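Local coordinates for protein Alpha/beta hydrolase (Enterobacter asburiae, PDB 6KMO) that probably hydrolyses carboxylic ester bonds, acting as a bacterial esterase or lipase built on the alpha/beta hydrolase fold, at residues Asp124-Ser129 with Leu325-Ala330; Tyr154-Lys158 with Phe196-Ile201; Val177-Val181 with His307-Leu311; Ala190-Lys194 with Gln262-Pro267; Leu229-Met234 with Leu276-Arg280. The protein carries 2 engineered substitutions. All blocks are in the same frame, centred on the assembly; numbering follows the deposited sequence. Where two conformers were deposited one is given.

Contact 1: Asp124-Ser129 with Leu325-Ala330; sequences DLVRAS and LEQAGA
Ala128 sets its CB over the turn that begins at Leu325, 3.8 Å from Leu325 O and 3.6 Å from Glu326 OE1. Both segments are regular helix, 124-129 being the end of helix 115-129 and 325-330 a middle portion of helix 319-335. Their segment axes approach to 7.5 Å with a signed crossing angle of -54°. The pinch point is Ser129 against Gly329, with CA atoms 4.1 Å apart and a CA-H...O contact of 3.4 Å from Ser129 CA to Gly329 O. Glycine is what permits this: an ideal CB on residue 329 would stand 2.3 Å from Ala128 CB. Leu125 (m, t) extends CD2 to 4.0 Å from Ala328 CB and 4.2 Å from Leu325 CD2, while Leu325 (m, t) also brings CD1 to 3.7 Å from Asp124 OD2, an oxygen salt-bridged to Arg120. Glu326 starts out away from the neighbouring helix, but its t, p rotamer folds the carboxylate back, and water 1 links Glu326 OE2 (2.7 Å) to Ala128 O (2.8 Å). Ser129 OG donates to Leu125 O (2.8 Å) within its own helix. Across the assembly, Ala330 packs on Ala330 of the second subunit. Leu125 also rests on Phe102 and Phe104 of the central sheet. With Gly329 at the 7.5 Å approach, this is a glycine-mediated close helix crossing in the helical layer on one face of an alpha/beta hydrolase fold.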
# COMPACT_ATOMS: atom_id res chain seq x y z
N ASP A 124 7.61 15.19 -2.91
CA ASP A 124 6.89 14.07 -3.50
C ASP A 124 5.48 13.96 -2.91
O ASP A 124 4.51 13.70 -3.63
CB ASP A 124 7.63 12.75 -3.26
CG ASP A 124 8.84 12.56 -4.14
OD1 ASP A 124 9.02 13.29 -5.14
OD2 ASP A 124 9.63 11.64 -3.82
N LEU A 125 5.35 14.14 -1.60
CA LEU A 125 4.04 14.02 -0.96
C LEU A 125 3.13 15.18 -1.33
O LEU A 125 1.92 15.00 -1.51
CB LEU A 125 4.22 13.95 0.56
CG LEU A 125 4.87 12.67 1.11
CD1 LEU A 125 5.36 12.91 2.52
CD2 LEU A 125 3.92 11.49 1.03
N VAL A 126 3.69 16.39 -1.44
CA VAL A 126 2.92 17.54 -1.90
C VAL A 126 2.41 17.32 -3.31
O VAL A 126 1.24 17.55 -3.61
CB VAL A 126 3.81 18.79 -1.80
CG1 VAL A 126 3.19 19.97 -2.57
CG2 VAL A 126 4.03 19.16 -0.34
N ARG A 127 3.28 16.85 -4.20
CA ARG A 127 2.86 16.64 -5.59
C ARG A 127 1.79 15.56 -5.70
O ARG A 127 0.83 15.71 -6.46
CB ARG A 127 4.09 16.30 -6.41
CG ARG A 127 5.01 17.49 -6.62
CD ARG A 127 6.40 17.08 -7.08
NE ARG A 127 6.31 16.31 -8.31
CZ ARG A 127 6.19 16.85 -9.52
NH1 ARG A 127 6.20 18.16 -9.67
NH2 ARG A 127 6.09 16.06 -10.58
N ALA A 128 1.94 14.48 -4.94
CA ALA A 128 1.00 13.37 -5.03
C ALA A 128 -0.33 13.69 -4.36
O ALA A 128 -1.35 13.10 -4.73
CB ALA A 128 1.61 12.11 -4.44
N SER A 129 -0.35 14.57 -3.37
CA SER A 129 -1.57 14.88 -2.65
C SER A 129 -2.26 16.15 -3.13
O SER A 129 -3.47 16.31 -2.89
CB SER A 129 -1.28 15.05 -1.15
OG SER A 129 -0.51 16.22 -0.92
N LEU A 325 4.88 6.44 -2.22
CA LEU A 325 4.66 7.85 -1.94
C LEU A 325 3.47 8.38 -2.73
O LEU A 325 2.69 9.19 -2.22
CB LEU A 325 5.93 8.65 -2.18
CG LEU A 325 7.08 8.25 -1.23
CD1 LEU A 325 8.33 9.06 -1.56
CD2 LEU A 325 6.71 8.42 0.24
N GLU A 326 3.31 7.93 -3.98
CA GLU A 326 2.09 8.26 -4.72
C GLU A 326 0.85 7.80 -3.97
O GLU A 326 -0.15 8.52 -3.88
CB GLU A 326 2.12 7.65 -6.13
CG GLU A 326 0.92 8.01 -6.99
CD GLU A 326 0.89 9.48 -7.39
OE1 GLU A 326 1.97 10.11 -7.45
OE2 GLU A 326 -0.21 10.00 -7.67
N GLN A 327 0.91 6.59 -3.40
CA GLN A 327 -0.24 6.01 -2.70
C GLN A 327 -0.52 6.72 -1.39
O GLN A 327 -1.70 6.89 -1.01
CB GLN A 327 0.02 4.51 -2.50
CG GLN A 327 -0.01 3.72 -3.80
CD GLN A 327 0.18 2.24 -3.61
OE1 GLN A 327 0.90 1.79 -2.72
NE2 GLN A 327 -0.45 1.45 -4.47
N ALA A 328 0.52 7.13 -0.67
CA ALA A 328 0.30 7.96 0.52
C ALA A 328 -0.36 9.27 0.14
O ALA A 328 -1.30 9.72 0.81
CB ALA A 328 1.62 8.21 1.25
N GLY A 329 0.12 9.90 -0.93
CA GLY A 329 -0.46 11.17 -1.37
C GLY A 329 -1.91 11.03 -1.80
O GLY A 329 -2.73 11.90 -1.52
N ALA A 330 -2.24 9.93 -2.48
CA ALA A 330 -3.62 9.73 -2.93
C ALA A 330 -4.55 9.57 -1.74
O ALA A 330 -5.67 10.10 -1.74
CB ALA A 330 -3.69 8.51 -3.85
O HOH W 1 -2.21 10.68 -5.95

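Contact 2: Tyr154-Lys158 with Phe196-Ile201; sequences YEATK and FNGPKI
This is a helix-to-loop contact, in which the middle of helix 148-163 packs against the irregular segment 196-201 that joins helix 181-195 to strand 203-207. Tyr154 (chi1 t, chi2 76°) points at the loop and donates from OH to Gly198 O at 2.7 Å. Phe196 (chi1 m) turns its ring edge to the Tyr154 face in a T-shaped pair, centroids 5.5 Å apart and planes at 67°. Gly198 has phi/psi of 139/171, where a side chain would collide with the preceding carbonyl, and the peptide before Pro199 is cis. The closest backbones are at Lys158 CA and Pro199 CA, 6.0 Å apart. Pro199 CD lies 3.9 Å from Tyr154 CE1, and Pro199 CG lies 4.0 Å from Thr157 CG2, which also meets Ile201 CD1 at 4.1 Å. Thr157 OG1 bonds back to Ala153 O in its helix. Phe196 also packs on Leu8 of the second subunit. The arrangement is a helix-to-strand connection of the alpha/beta hydrolase fold, secured to the adjacent helix.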
# COMPACT_ATOMS: atom_id res chain seq x y z
N TYR A 154 2.84 20.57 18.20
CA TYR A 154 1.44 20.84 18.50
C TYR A 154 1.11 22.32 18.35
O TYR A 154 0.09 22.69 17.75
CB TYR A 154 1.04 20.32 19.90
CG TYR A 154 -0.38 20.71 20.23
CD1 TYR A 154 -1.45 20.05 19.67
CD2 TYR A 154 -0.64 21.80 21.02
CE1 TYR A 154 -2.75 20.42 19.92
CE2 TYR A 154 -1.94 22.20 21.28
CZ TYR A 154 -2.98 21.50 20.73
OH TYR A 154 -4.27 21.90 21.01
N GLU A 155 1.96 23.19 18.90
CA GLU A 155 1.70 24.62 18.79
C GLU A 155 1.68 25.07 17.33
O GLU A 155 0.85 25.90 16.94
CB GLU A 155 2.74 25.40 19.60
CG GLU A 155 2.60 25.27 21.11
CD GLU A 155 1.38 25.97 21.68
OE1 GLU A 155 0.80 26.84 21.00
OE2 GLU A 155 1.01 25.66 22.83
N ALA A 156 2.58 24.54 16.51
CA ALA A 156 2.58 24.90 15.09
C ALA A 156 1.32 24.39 14.38
O ALA A 156 0.77 25.07 13.50
CB ALA A 156 3.83 24.35 14.41
N THR A 157 0.84 23.20 14.76
CA THR A 157 -0.39 22.65 14.20
C THR A 157 -1.58 23.53 14.55
O THR A 157 -2.41 23.86 13.69
CB THR A 157 -0.58 21.22 14.74
OG1 THR A 157 0.53 20.39 14.33
CG2 THR A 157 -1.86 20.61 14.25
N LYS A 158 -1.67 23.91 15.83
CA LYS A 158 -2.72 24.82 16.26
C LYS A 158 -2.65 26.14 15.50
O LYS A 158 -3.68 26.70 15.10
CB LYS A 158 -2.60 25.05 17.77
CG LYS A 158 -3.72 25.88 18.37
CD LYS A 158 -3.65 25.85 19.89
CE LYS A 158 -4.44 27.01 20.50
NZ LYS A 158 -4.04 28.33 19.94
N PHE A 196 -6.66 18.31 24.40
CA PHE A 196 -6.87 19.75 24.48
C PHE A 196 -8.04 20.24 23.63
O PHE A 196 -8.20 21.45 23.45
CB PHE A 196 -5.58 20.49 24.09
CG PHE A 196 -4.37 20.09 24.89
CD1 PHE A 196 -4.46 19.77 26.23
CD2 PHE A 196 -3.12 20.03 24.28
CE1 PHE A 196 -3.33 19.40 26.95
CE2 PHE A 196 -2.00 19.67 25.00
CZ PHE A 196 -2.10 19.35 26.32
N ASN A 197 -8.85 19.32 23.11
CA ASN A 197 -10.05 19.63 22.32
C ASN A 197 -9.76 20.52 21.10
O ASN A 197 -10.43 21.52 20.84
CB ASN A 197 -11.16 20.24 23.19
CG ASN A 197 -11.45 19.40 24.42
OD1 ASN A 197 -11.94 18.27 24.31
ND2 ASN A 197 -11.15 19.95 25.59
N GLY A 198 -8.77 20.11 20.32
CA GLY A 198 -8.56 20.68 19.00
C GLY A 198 -7.09 20.90 18.76
O GLY A 198 -6.25 20.76 19.66
N PRO A 199 -6.74 21.25 17.53
CA PRO A 199 -7.61 21.40 16.37
C PRO A 199 -8.05 20.09 15.71
O PRO A 199 -7.44 19.04 15.99
CB PRO A 199 -6.73 22.19 15.39
CG PRO A 199 -5.38 21.73 15.69
CD PRO A 199 -5.34 21.53 17.19
N LYS A 200 -9.09 20.17 14.88
CA LYS A 200 -9.57 19.02 14.12
C LYS A 200 -8.52 18.58 13.11
O LYS A 200 -7.92 19.41 12.43
CB LYS A 200 -10.85 19.38 13.38
CG LYS A 200 -12.12 19.49 14.21
CD LYS A 200 -12.06 18.59 15.44
CE LYS A 200 -11.96 19.41 16.72
NZ LYS A 200 -12.07 18.57 17.94
N ILE A 201 -8.34 17.26 12.99
CA ILE A 201 -7.37 16.67 12.08
C ILE A 201 -8.11 15.73 11.14
O ILE A 201 -8.80 14.81 11.59
CB ILE A 201 -6.28 15.90 12.86
CG1 ILE A 201 -5.50 16.82 13.80
CG2 ILE A 201 -5.34 15.14 11.92
CD1 ILE A 201 -4.80 17.95 13.16

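Contact 3: Val177-Val181 with His307-Leu311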
# COMPACT_ATOMS: atom_id res chain seq x y z
N VAL A 177 1.53 14.40 8.94
CA VAL A 177 2.35 13.44 8.20
C VAL A 177 3.76 13.46 8.76
O VAL A 177 4.31 14.52 9.07
CB VAL A 177 2.40 13.79 6.70
CG1 VAL A 177 3.28 12.81 5.93
CG2 VAL A 177 0.98 13.81 6.09
N GLY A 178 4.38 12.29 8.88
CA GLY A 178 5.77 12.24 9.31
C GLY A 178 6.34 10.85 9.16
O GLY A 178 5.62 9.85 9.20
N ASN A 179 7.67 10.81 9.03
CA ASN A 179 8.41 9.56 8.89
C ASN A 179 9.22 9.26 10.14
O ASN A 179 9.87 10.15 10.70
CB ASN A 179 9.38 9.59 7.69
CG ASN A 179 10.39 10.73 7.75
OD1 ASN A 179 10.01 11.90 7.83
ND2 ASN A 179 11.67 10.40 7.67
N SER A 180 9.15 8.00 10.60
CA SER A 180 10.03 7.51 11.66
C SER A 180 9.67 8.18 12.99
O SER A 180 8.52 8.06 13.43
CB SER A 180 11.49 7.70 11.25
OG SER A 180 11.68 7.26 9.91
N VAL A 181 10.59 8.90 13.64
CA VAL A 181 10.20 9.67 14.82
C VAL A 181 9.22 10.77 14.43
O VAL A 181 8.46 11.24 15.28
CB VAL A 181 11.36 10.24 15.65
CG1 VAL A 181 12.25 9.12 16.20
CG2 VAL A 181 12.14 11.32 14.92
N HIS A 307 13.88 0.51 6.51
CA HIS A 307 13.51 1.75 7.16
C HIS A 307 13.88 2.95 6.30
O HIS A 307 14.96 3.01 5.71
CB HIS A 307 14.23 1.84 8.51
CG HIS A 307 13.81 3.02 9.32
ND1 HIS A 307 12.58 3.11 9.91
CD2 HIS A 307 14.44 4.20 9.55
CE1 HIS A 307 12.48 4.30 10.52
NE2 HIS A 307 13.60 4.97 10.31
N ASP A 308 12.99 3.95 6.26
CA ASP A 308 13.27 5.21 5.56
C ASP A 308 13.40 5.01 4.05
O ASP A 308 14.00 5.84 3.36
CB ASP A 308 14.48 5.95 6.13
CG ASP A 308 14.11 7.00 7.16
OD1 ASP A 308 12.98 7.55 7.14
OD2 ASP A 308 15.01 7.32 7.98
N TYR A 309 12.76 3.98 3.50
CA TYR A 309 12.80 3.76 2.06
C TYR A 309 12.35 5.01 1.31
O TYR A 309 12.95 5.38 0.30
CB TYR A 309 11.99 2.53 1.64
CG TYR A 309 10.51 2.52 2.02
CD1 TYR A 309 10.10 1.96 3.21
CD2 TYR A 309 9.54 3.02 1.17
CE1 TYR A 309 8.76 1.92 3.57
CE2 TYR A 309 8.18 3.00 1.52
CZ TYR A 309 7.81 2.43 2.72
OH TYR A 309 6.49 2.40 3.15
N GLY A 310 11.31 5.68 1.81
CA GLY A 310 10.81 6.85 1.11
C GLY A 310 11.56 8.14 1.38
O GLY A 310 11.30 9.15 0.72
N LEU A 311 12.45 8.14 2.37
CA LEU A 311 13.28 9.31 2.65
C LEU A 311 14.58 9.30 1.85
O LEU A 311 14.94 10.31 1.26
CB LEU A 311 13.64 9.35 4.14
CG LEU A 311 14.69 10.39 4.54
CD1 LEU A 311 14.14 11.79 4.34
CD2 LEU A 311 15.16 10.20 5.97
O HOH W 2 13.86 9.05 9.56
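His307 opens the segment just after the short strand 305-306. Its CA-to-CB bond runs sideways, but with chi1 near t the imidazole reaches the turn at Ser180, placing His307 NE2 3.0 Å from Ser180 OG in the given conformer of the serine. The other ring nitrogen, ND1, is hydrogen-bonded to Asp277, so the ring stands between a carboxylate and a serine hydroxyl. Asp308 follows in a positive-phi conformation (65/27) and turns its carboxylate to the same strand end. Asn179 ND2 donates to Asp308 OD1 at 3.2 Å with a nearly straight angle of 164°, and Ser180 OG lies 3.1 Å from that oxygen. Water 2 bridges the other carboxylate oxygen, Asp308 OD2 (2.6 Å), to Ser180 OG (2.8 Å). Trp208 NE1 also bonds to Asp308 OD1, and His118 is a further partner of Asn179. Past Asp308 the chain curls in helical angles, closed by Leu311 N to Asp308 O at 2.9 Å. This return brings Leu311 CD2 to 3.9 Å from Asn179 ND2. On the facing segment, strand 174-179 ends and Ser180 takes the strained phi/psi of 70/-121 directly before helix 181-195. That strained serine in a Gly-X-Ser-X-Gly sequence fits a nucleophile elbow, and Ser180, His307 and Asp277 together have the geometry of an alpha/beta hydrolase catalytic triad.

Contact 4: Ala190-Lys194 with Gln262-Pro267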
# COMPACT_ATOMS: atom_id res chain seq x y z
N ALA A 190 -1.57 14.30 17.57
CA ALA A 190 -2.97 13.89 17.57
C ALA A 190 -3.48 13.64 18.99
O ALA A 190 -4.62 14.01 19.32
CB ALA A 190 -3.17 12.65 16.70
N LEU A 191 -2.66 13.04 19.85
CA LEU A 191 -3.09 12.76 21.23
C LEU A 191 -3.16 14.04 22.05
O LEU A 191 -4.06 14.19 22.89
CB LEU A 191 -2.17 11.73 21.86
CG LEU A 191 -2.30 10.30 21.32
CD1 LEU A 191 -1.12 9.45 21.73
CD2 LEU A 191 -3.62 9.67 21.74
N GLN A 192 -2.26 14.99 21.82
CA GLN A 192 -2.40 16.29 22.47
C GLN A 192 -3.68 16.98 22.00
O GLN A 192 -4.44 17.53 22.81
CB GLN A 192 -1.20 17.18 22.14
CG GLN A 192 0.07 16.81 22.86
CD GLN A 192 1.23 17.65 22.39
OE1 GLN A 192 1.38 18.79 22.80
NE2 GLN A 192 2.03 17.11 21.49
N ALA A 193 -3.95 16.97 20.69
CA ALA A 193 -5.15 17.60 20.17
C ALA A 193 -6.41 16.99 20.78
O ALA A 193 -7.38 17.70 21.08
CB ALA A 193 -5.17 17.54 18.65
N LYS A 194 -6.42 15.68 21.00
CA LYS A 194 -7.57 15.06 21.64
C LYS A 194 -7.71 15.55 23.07
O LYS A 194 -8.80 15.93 23.51
CB LYS A 194 -7.46 13.54 21.59
CG LYS A 194 -8.60 12.82 22.30
CD LYS A 194 -8.84 11.42 21.72
CE LYS A 194 -7.62 10.53 21.88
NZ LYS A 194 -7.23 10.34 23.30
N GLN A 262 -7.67 5.42 25.61
CA GLN A 262 -6.81 6.54 25.27
C GLN A 262 -6.73 6.77 23.77
O GLN A 262 -6.49 7.90 23.35
CB GLN A 262 -5.42 6.32 25.85
CG GLN A 262 -5.37 6.55 27.37
CD GLN A 262 -4.05 6.18 27.98
OE1 GLN A 262 -3.50 5.10 27.74
NE2 GLN A 262 -3.54 7.06 28.83
N LEU A 263 -6.92 5.73 22.96
CA LEU A 263 -6.86 5.86 21.51
C LEU A 263 -8.20 6.18 20.87
O LEU A 263 -8.24 6.60 19.71
CB LEU A 263 -6.27 4.58 20.89
CG LEU A 263 -4.82 4.31 21.29
CD1 LEU A 263 -4.37 2.95 20.79
CD2 LEU A 263 -3.91 5.43 20.77
N LYS A 264 -9.31 6.01 21.59
CA LYS A 264 -10.61 6.31 21.00
C LYS A 264 -10.65 7.75 20.51
O LYS A 264 -10.20 8.67 21.19
CB LYS A 264 -11.70 6.08 22.04
CG LYS A 264 -13.11 6.23 21.49
CD LYS A 264 -14.16 6.06 22.59
CE LYS A 264 -15.57 6.27 22.04
NZ LYS A 264 -16.61 5.57 22.85
N GLY A 265 -11.17 7.95 19.30
CA GLY A 265 -11.26 9.27 18.72
C GLY A 265 -10.02 9.76 18.00
O GLY A 265 -10.02 10.88 17.47
N PHE A 266 -8.96 8.96 17.95
CA PHE A 266 -7.78 9.31 17.16
C PHE A 266 -8.20 9.56 15.71
O PHE A 266 -9.14 8.94 15.22
CB PHE A 266 -6.85 8.09 17.22
CG PHE A 266 -5.38 8.32 16.89
CD1 PHE A 266 -4.49 8.80 17.85
CD2 PHE A 266 -4.88 7.93 15.66
CE1 PHE A 266 -3.15 8.92 17.56
CE2 PHE A 266 -3.52 8.05 15.37
CZ PHE A 266 -2.66 8.54 16.31
N PRO A 267 -7.52 10.46 15.00
CA PRO A 267 -7.91 10.72 13.61
C PRO A 267 -7.75 9.49 12.72
O PRO A 267 -6.96 8.59 12.99
CB PRO A 267 -6.96 11.84 13.17
CG PRO A 267 -6.53 12.51 14.46
CD PRO A 267 -6.49 11.40 15.48
O HOH W 3 -9.64 9.04 23.86
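Three side chains of helix 181-195 meet two hollows in the segment 262-267, one apolar and one lined by carbonyl oxygens. The low bump is the methyl of Ala190, which sits between Phe266 and Pro267: Ala190 CB is 3.8 Å from Phe266 CE1 and 3.8 Å from Pro267 CD. The CA atoms of Ala190 and Phe266, 6.7 Å apart, mark the closest backbone approach. Leu191 projects further. Its CD2 comes to the edge of the Phe266 ring, 4.1 Å from Phe266 CD1, and also touches Gln262 O (3.7 Å) and Leu263 CD2 (4.4 Å). The second hollow is shaped by the type II beta turn from Leu263 to Phe266, closed by Phe266 N to Leu263 O at 3.0 Å. Lys194, in the given conformer, runs extended through chi2 and then bends (chi3 and chi4 both p), laying CD 3.1 Å from Lys264 O and letting NZ donate to Gln262 O at 2.6 Å. Water 3 fills the remaining gap, 2.8 Å from Lys194 NZ and 2.8 Å from Lys264 O. Gly265 suits the turn, since its 85/0 angles by themselves call for glycine. Beyond the pair, Phe266 also packs on Leu290 of helix 280-292. The whole is a type II beta turn leading into strand 269-274, with Lys194 reaching the carbonyl just ahead of it, packed on the helix that follows the presumed nucleophile elbow in an alpha/beta hydrolase fold.

Contact 5: Leu229-Met234 with Leu276-Arg280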
# COMPACT_ATOMS: atom_id res chain seq x y z
N LEU A 229 19.12 1.21 9.56
CA LEU A 229 18.73 1.53 10.92
C LEU A 229 18.98 0.30 11.79
O LEU A 229 18.41 -0.76 11.56
CB LEU A 229 17.26 1.92 11.00
CG LEU A 229 16.74 2.16 12.43
CD1 LEU A 229 17.45 3.35 13.03
CD2 LEU A 229 15.24 2.36 12.43
N SER A 230 19.82 0.45 12.82
CA SER A 230 20.14 -0.65 13.70
C SER A 230 19.46 -0.52 15.05
O SER A 230 18.99 0.55 15.45
CB SER A 230 21.65 -0.72 13.93
OG SER A 230 22.02 0.39 14.73
N LYS A 231 19.41 -1.63 15.79
CA LYS A 231 18.92 -1.60 17.16
C LYS A 231 19.73 -0.63 18.01
O LYS A 231 19.16 0.15 18.78
CB LYS A 231 18.95 -3.01 17.77
CG LYS A 231 18.44 -3.07 19.20
CD LYS A 231 18.50 -4.49 19.77
CE LYS A 231 17.45 -5.37 19.15
NZ LYS A 231 17.43 -6.71 19.83
N ASN A 232 21.06 -0.65 17.88
CA ASN A 232 21.87 0.25 18.70
C ASN A 232 21.63 1.71 18.33
O ASN A 232 21.69 2.58 19.21
CB ASN A 232 23.35 -0.10 18.57
CG ASN A 232 23.73 -1.29 19.39
OD1 ASN A 232 23.00 -1.71 20.27
ND2 ASN A 232 24.90 -1.85 19.11
N MET A 233 21.37 2.01 17.06
CA MET A 233 21.00 3.37 16.69
C MET A 233 19.71 3.78 17.38
O MET A 233 19.60 4.88 17.92
CB MET A 233 20.86 3.49 15.17
CG MET A 233 22.19 3.58 14.41
SD MET A 233 22.10 3.19 12.59
CE MET A 233 21.15 4.59 12.01
N MET A 234 18.70 2.90 17.37
CA MET A 234 17.43 3.23 18.00
C MET A 234 17.60 3.48 19.50
O MET A 234 16.99 4.40 20.06
CB MET A 234 16.40 2.14 17.75
CG MET A 234 15.71 2.21 16.38
SD MET A 234 14.91 3.85 15.93
CE MET A 234 14.02 4.21 17.51
N LEU A 276 11.62 -4.90 6.13
CA LEU A 276 12.92 -5.20 6.74
C LEU A 276 13.36 -4.01 7.59
O LEU A 276 14.37 -3.38 7.30
CB LEU A 276 13.96 -5.56 5.67
CG LEU A 276 13.61 -6.83 4.86
CD1 LEU A 276 13.02 -6.46 3.52
CD2 LEU A 276 14.83 -7.74 4.69
N ASP A 277 12.61 -3.72 8.65
CA ASP A 277 12.80 -2.56 9.52
C ASP A 277 12.58 -3.03 10.95
O ASP A 277 11.58 -3.68 11.25
CB ASP A 277 11.77 -1.49 9.13
CG ASP A 277 11.87 -0.18 9.91
OD1 ASP A 277 12.61 -0.08 10.91
OD2 ASP A 277 11.18 0.79 9.49
N VAL A 278 13.52 -2.71 11.84
CA VAL A 278 13.34 -3.02 13.26
C VAL A 278 12.00 -2.50 13.78
O VAL A 278 11.40 -3.13 14.65
CB VAL A 278 14.50 -2.50 14.13
CG1 VAL A 278 15.80 -3.24 13.79
CG2 VAL A 278 14.68 -0.99 14.00
N LEU A 279 11.53 -1.36 13.28
CA LEU A 279 10.30 -0.71 13.73
C LEU A 279 9.05 -1.31 13.12
O LEU A 279 7.94 -0.90 13.48
CB LEU A 279 10.35 0.78 13.39
CG LEU A 279 11.54 1.56 13.93
CD1 LEU A 279 11.44 2.98 13.42
CD2 LEU A 279 11.62 1.49 15.44
N ARG A 280 9.16 -2.27 12.20
CA ARG A 280 7.99 -2.76 11.49
C ARG A 280 6.90 -3.24 12.45
O ARG A 280 5.74 -2.84 12.34
CB ARG A 280 8.40 -3.91 10.59
CG ARG A 280 7.28 -4.50 9.77
CD ARG A 280 7.72 -5.83 9.21
NE ARG A 280 7.81 -6.85 10.24
CZ ARG A 280 8.43 -8.02 10.09
NH1 ARG A 280 9.08 -8.31 8.99
NH2 ARG A 280 8.38 -8.90 11.08
O HOH W 4 15.81 -1.42 10.73
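The loop that carries Asp277, the probable acid of the catalytic triad, is flanked here by the start of helix 231-241. Asp277 OD2 is hydrogen-bonded to His307 ND1, while its other oxygen, Asp277 OD1, accepts from Leu279 N at 2.9 Å (165° at the hydrogen) and so fixes the carboxylate to its own turn. That turn, type I from Asp277 to Arg280, is closed by Arg280 N to Asp277 O at 3.0 Å. Against it lies Leu229 (t, p), whose CD2 meets Val278 CG2 at 3.7 Å, Asp277 OD1 at 3.9 Å and Leu279 CD1 at 4.0 Å. In alpha/beta hydrolases the acid sits on a loop after a late strand of the sheet, and this one follows strand 269-274 accordingly; Leu229 and Leu279 both also touch His307, so the apolar cluster borders the Asp277-His307 pair of the probable triad. Ser230 is the N-cap of the facing helix: Ser230 OG accepts from Met233 N at 2.9 Å, and Ser230 N makes a weak bond to Met233 SD at 3.6 Å, which completes a capping box. One turn in, Met234 (m, m, m) folds over the loop, with CG 4.1 Å from Val278 CG2 and SD 4.1 Å from Leu279 CD2. No direct hydrogen bond joins the segments; water 4 instead bridges them, donating to Leu229 O (2.8 Å) and accepting from Val278 N (2.9 Å).

Contact 3 lies about 3 Å from the centre of the chain, and contact 5 is its close neighbour, centres about 12 Å apart, joined through His307 and Asp277; together they assemble the probable active site from three separate parts of the chain. Contact 1, centred about 14 Å from contact 3, touches it through Leu125 on Val177 and Leu325 on Gly310; along the chain the other four are nested inside the loop it closes. Contact 4 lies on helix 181-195 and contact 2 on the loop that leaves it; their centres are about 11 Å apart, they meet at Ile201 and Pro267, and they cross along the chain. Contacts 1, 2 and 4 also touch the second subunit, whereas no other chain touches contacts 3 and 5.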